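Local coordinates for invasion protein InvA (Salmonella enterica, PDB 2X49) that is a membrane component of the type III secretion export apparatus used to invade intestinal epithelial cells, represented here by its C-terminal domain, at residues 77-82 and 284-289. Numbering follows the deposited sequence.
Sequences LMRVVN and LIAHKD
Arg79 and Asp289 meet tip to tip in a salt-bridge network, within a largely buried contact, that joins an inner strand of an antiparallel sheet, 78-80, to the 3-10 turn 287-289, which leads into strand 291-294 of a separate parallel sheet. From CB, Arg79 runs outward with CG anti to the backbone N (chi1 -175°) and its chain stays extended to NE, so that NE lies well out toward 284-289. CZ lies 3.0 Å from Asp289 OD2, and both terminal nitrogens converge on that one oxygen: Arg79 NH1 donates to Asp289 OD2 at 2.7 Å and Arg79 NH2 at 2.6 Å. Sharing one acceptor bends both bonds, the N-H...O angle being 137° from NH1. OD2 sits almost in the guanidinium plane, yet both donors approach from the same face of the carboxylate, whose plane is turned 35° from that of the guanidinium. Val81 CA sits above one guanidinium face, nearer its rim than its centre, while NH2 also touches Ala286 CB at 3.8 Å. Lys288 and Arg79 pass each other with their chains oppositely directed; Lys288 NZ makes a weak hydrogen bond of 3.3 Å to Asp289 OD2, part of a salt bridge, but also lies 3.2 Å from Arg79 NH1, a fellow donor. Glu128 forms salt bridges with both nitrogens, probably offsetting their repulsion; His131 also bonds Lys288 NZ, while Arg123 pairs with Asp289 OD1. Farther along, Ile285 packs CD1 against Asn82 CA. A water accepts weak hydrogen bonds from Ala286 N and, at longer range, Arg79 NH2, and donates to Leu284 O, its oxygen 2.8 Å from that carbonyl oxygen.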
ATOM      1  N   LEU A  77       8.711 -21.897   5.602  1.00 16.32           N
ATOM      2  CA  LEU A  77       8.719 -21.273   6.972  1.00 17.88           C
ATOM      3  C   LEU A  77       7.469 -20.386   7.148  1.00 16.64           C
ATOM      4  O   LEU A  77       6.634 -20.282   6.269  1.00 16.45           O
ATOM      5  CB  LEU A  77      10.010 -20.464   7.238  1.00 18.94           C
ATOM      6  CG  LEU A  77      11.395 -21.140   7.034  1.00 17.39           C
ATOM      7  CD1 LEU A  77      12.586 -20.230   7.286  1.00 18.30           C
ATOM      8  CD2 LEU A  77      11.423 -22.385   7.970  1.00 18.86           C
ATOM      9  N   MET A  78       7.394 -19.782   8.332  1.00 17.15           N
ATOM     10  CA  MET A  78       6.317 -18.892   8.759  1.00 17.88           C
ATOM     11  C   MET A  78       6.891 -17.533   9.108  1.00 18.07           C
ATOM     12  O   MET A  78       7.871 -17.417   9.816  1.00 17.57           O
ATOM     13  CB  MET A  78       5.603 -19.458  10.000  1.00 18.32           C
ATOM     14  CG  MET A  78       4.931 -20.746   9.775  1.00 18.81           C
ATOM     15  SD  MET A  78       3.529 -20.643   8.670  1.00 23.90           S
ATOM     16  CE  MET A  78       2.343 -19.806   9.759  1.00 23.27           C
ATOM     17  N   ARG A  79       6.193 -16.484   8.701  1.00 18.28           N
ATOM     18  CA  ARG A  79       6.641 -15.141   9.070  1.00 18.11           C
ATOM     19  C   ARG A  79       6.026 -14.647  10.361  1.00 17.42           C
ATOM     20  O   ARG A  79       4.810 -14.744  10.547  1.00 18.59           O
ATOM     21  CB  ARG A  79       6.325 -14.156   7.954  1.00 19.63           C
ATOM     22  CG  ARG A  79       6.907 -12.808   8.287  1.00 21.77           C
ATOM     23  CD  ARG A  79       6.637 -11.669   7.308  1.00 23.74           C
ATOM     24  NE  ARG A  79       6.767 -10.401   8.043  1.00 24.78           N
ATOM     25  CZ  ARG A  79       6.018  -9.319   7.862  1.00 20.80           C
ATOM     26  NH1 ARG A  79       5.066  -9.302   6.937  1.00 21.61           N
ATOM     27  NH2 ARG A  79       6.216  -8.240   8.626  1.00 26.18           N
ATOM     28  N   VAL A  80       6.887 -14.096  11.216  1.00 16.94           N
ATOM     29  CA  VAL A  80       6.487 -13.432  12.488  1.00 16.07           C
ATOM     30  C   VAL A  80       6.264 -11.968  12.195  1.00 15.88           C
ATOM     31  O   VAL A  80       7.170 -11.159  12.111  1.00 16.73           O
ATOM     32  CB  VAL A  80       7.512 -13.592  13.646  1.00 15.40           C
ATOM     33  CG1 VAL A  80       6.871 -13.148  15.007  1.00 15.39           C
ATOM     34  CG2 VAL A  80       7.953 -15.039  13.776  1.00 16.49           C
ATOM     35  N   VAL A  81       4.997 -11.623  12.087  1.00 15.32           N
ATOM     36  CA  VAL A  81       4.601 -10.233  11.662  1.00 15.95           C
ATOM     37  C   VAL A  81       4.979  -9.170  12.676  1.00 16.02           C
ATOM     38  O   VAL A  81       5.537  -8.135  12.330  1.00 16.46           O
ATOM     39  CB  VAL A  81       3.097 -10.150  11.274  1.00 14.95           C
ATOM     40  CG1 VAL A  81       2.647  -8.707  10.886  1.00 16.96           C
ATOM     41  CG2 VAL A  81       2.749 -11.149  10.114  1.00 16.08           C
ATOM     42  N   ASN A  82       4.696  -9.445  13.935  1.00 16.15           N
ATOM     43  CA  ASN A  82       4.995  -8.530  15.052  1.00 16.37           C
ATOM     44  C   ASN A  82       6.184  -9.005  15.882  1.00 16.33           C
ATOM     45  O   ASN A  82       6.193  -8.999  17.105  1.00 17.51           O
ATOM     46  CB  ASN A  82       3.755  -8.263  15.920  1.00 16.20           C
ATOM     47  CG  ASN A  82       3.237  -9.510  16.612  1.00 17.44           C
ATOM     48  OD1 ASN A  82       3.580 -10.611  16.221  1.00 15.27           O
ATOM     49  ND2 ASN A  82       2.396  -9.341  17.636  1.00 15.99           N
ATOM     50  N   LEU A 284      11.511  -3.315  14.029  1.00 17.10           N
ATOM     51  CA  LEU A 284      11.509  -4.770  13.763  1.00 16.42           C
ATOM     52  C   LEU A 284      10.251  -5.280  13.083  1.00 16.16           C
ATOM     53  O   LEU A 284      10.132  -6.501  12.802  1.00 16.40           O
ATOM     54  CB  LEU A 284      11.704  -5.573  15.047  1.00 16.52           C
ATOM     55  CG  LEU A 284      12.992  -5.335  15.801  1.00 14.97           C
ATOM     56  CD1 LEU A 284      13.024  -6.279  17.001  1.00 17.35           C
ATOM     57  CD2 LEU A 284      14.208  -5.586  14.907  1.00 16.51           C
ATOM     58  N   ILE A 285       9.333  -4.356  12.863  1.00 15.93           N
ATOM     59  CA  ILE A 285       8.149  -4.601  12.036  1.00 16.28           C
ATOM     60  C   ILE A 285       8.352  -3.936  10.655  1.00 16.87           C
ATOM     61  O   ILE A 285       8.692  -2.774  10.558  1.00 18.40           O
ATOM     62  CB  ILE A 285       6.883  -4.116  12.738  1.00 17.12           C
ATOM     63  CG1 ILE A 285       6.713  -4.907  14.050  1.00 19.17           C
ATOM     64  CG2 ILE A 285       5.679  -4.276  11.873  1.00 18.23           C
ATOM     65  CD1 ILE A 285       5.382  -4.629  14.713  1.00 21.35           C
ATOM     66  N   ALA A 286       8.193  -4.725   9.599  1.00 15.81           N
ATOM     67  CA  ALA A 286       8.392  -4.221   8.210  1.00 15.49           C
ATOM     68  C   ALA A 286       7.473  -3.057   7.905  1.00 15.63           C
ATOM     69  O   ALA A 286       6.358  -2.982   8.376  1.00 14.88           O
ATOM     70  CB  ALA A 286       8.142  -5.319   7.199  1.00 15.24           C
ATOM     71  N   HIS A 287       7.962  -2.158   7.069  1.00 14.11           N
ATOM     72  CA  HIS A 287       7.219  -0.928   6.753  1.00 15.93           C
ATOM     73  C   HIS A 287       5.867  -1.154   6.137  1.00 14.98           C
ATOM     74  O   HIS A 287       4.955  -0.374   6.424  1.00 16.19           O
ATOM     75  CB  HIS A 287       8.048   0.023   5.873  1.00 16.06           C
ATOM     76  CG  HIS A 287       9.335   0.414   6.513  1.00 20.32           C
ATOM     77  ND1 HIS A 287      10.363   1.032   5.827  1.00 24.20           N
ATOM     78  CD2 HIS A 287       9.783   0.214   7.775  1.00 21.50           C
ATOM     79  CE1 HIS A 287      11.383   1.210   6.653  1.00 28.12           C
ATOM     80  NE2 HIS A 287      11.057   0.722   7.840  1.00 24.32           N
ATOM     81  N   LYS A 288       5.724  -2.202   5.315  1.00 15.02           N
ATOM     82  CA  LYS A 288       4.421  -2.452   4.657  1.00 15.74           C
ATOM     83  C   LYS A 288       3.355  -2.817   5.654  1.00 15.30           C
ATOM     84  O   LYS A 288       2.177  -2.769   5.339  1.00 17.03           O
ATOM     85  CB  LYS A 288       4.450  -3.538   3.582  1.00 14.72           C
ATOM     86  CG  LYS A 288       4.877  -4.856   4.045  1.00 15.17           C
ATOM     87  CD  LYS A 288       4.832  -5.916   2.906  1.00 17.17           C
ATOM     88  CE  LYS A 288       5.212  -7.287   3.417  1.00 18.03           C
ATOM     89  NZ  LYS A 288       4.077  -7.813   4.224  1.00 20.85           N
ATOM     90  N   ASP A 289       3.787  -3.163   6.860  1.00 14.48           N
ATOM     91  CA  ASP A 289       2.886  -3.660   7.936  1.00 14.75           C
ATOM     92  C   ASP A 289       2.602  -2.603   8.989  1.00 14.66           C
ATOM     93  O   ASP A 289       1.956  -2.857  10.052  1.00 16.28           O
ATOM     94  CB  ASP A 289       3.459  -4.940   8.570  1.00 14.33           C
ATOM     95  CG  ASP A 289       3.465  -6.135   7.580  1.00 17.37           C
ATOM     96  OD1 ASP A 289       2.388  -6.520   7.061  1.00 21.36           O
ATOM     97  OD2 ASP A 289       4.557  -6.700   7.322  1.00 20.57           O
TER
HETATM   98  O   HOH W   1       9.131  -7.602  10.407  1.00 17.69           O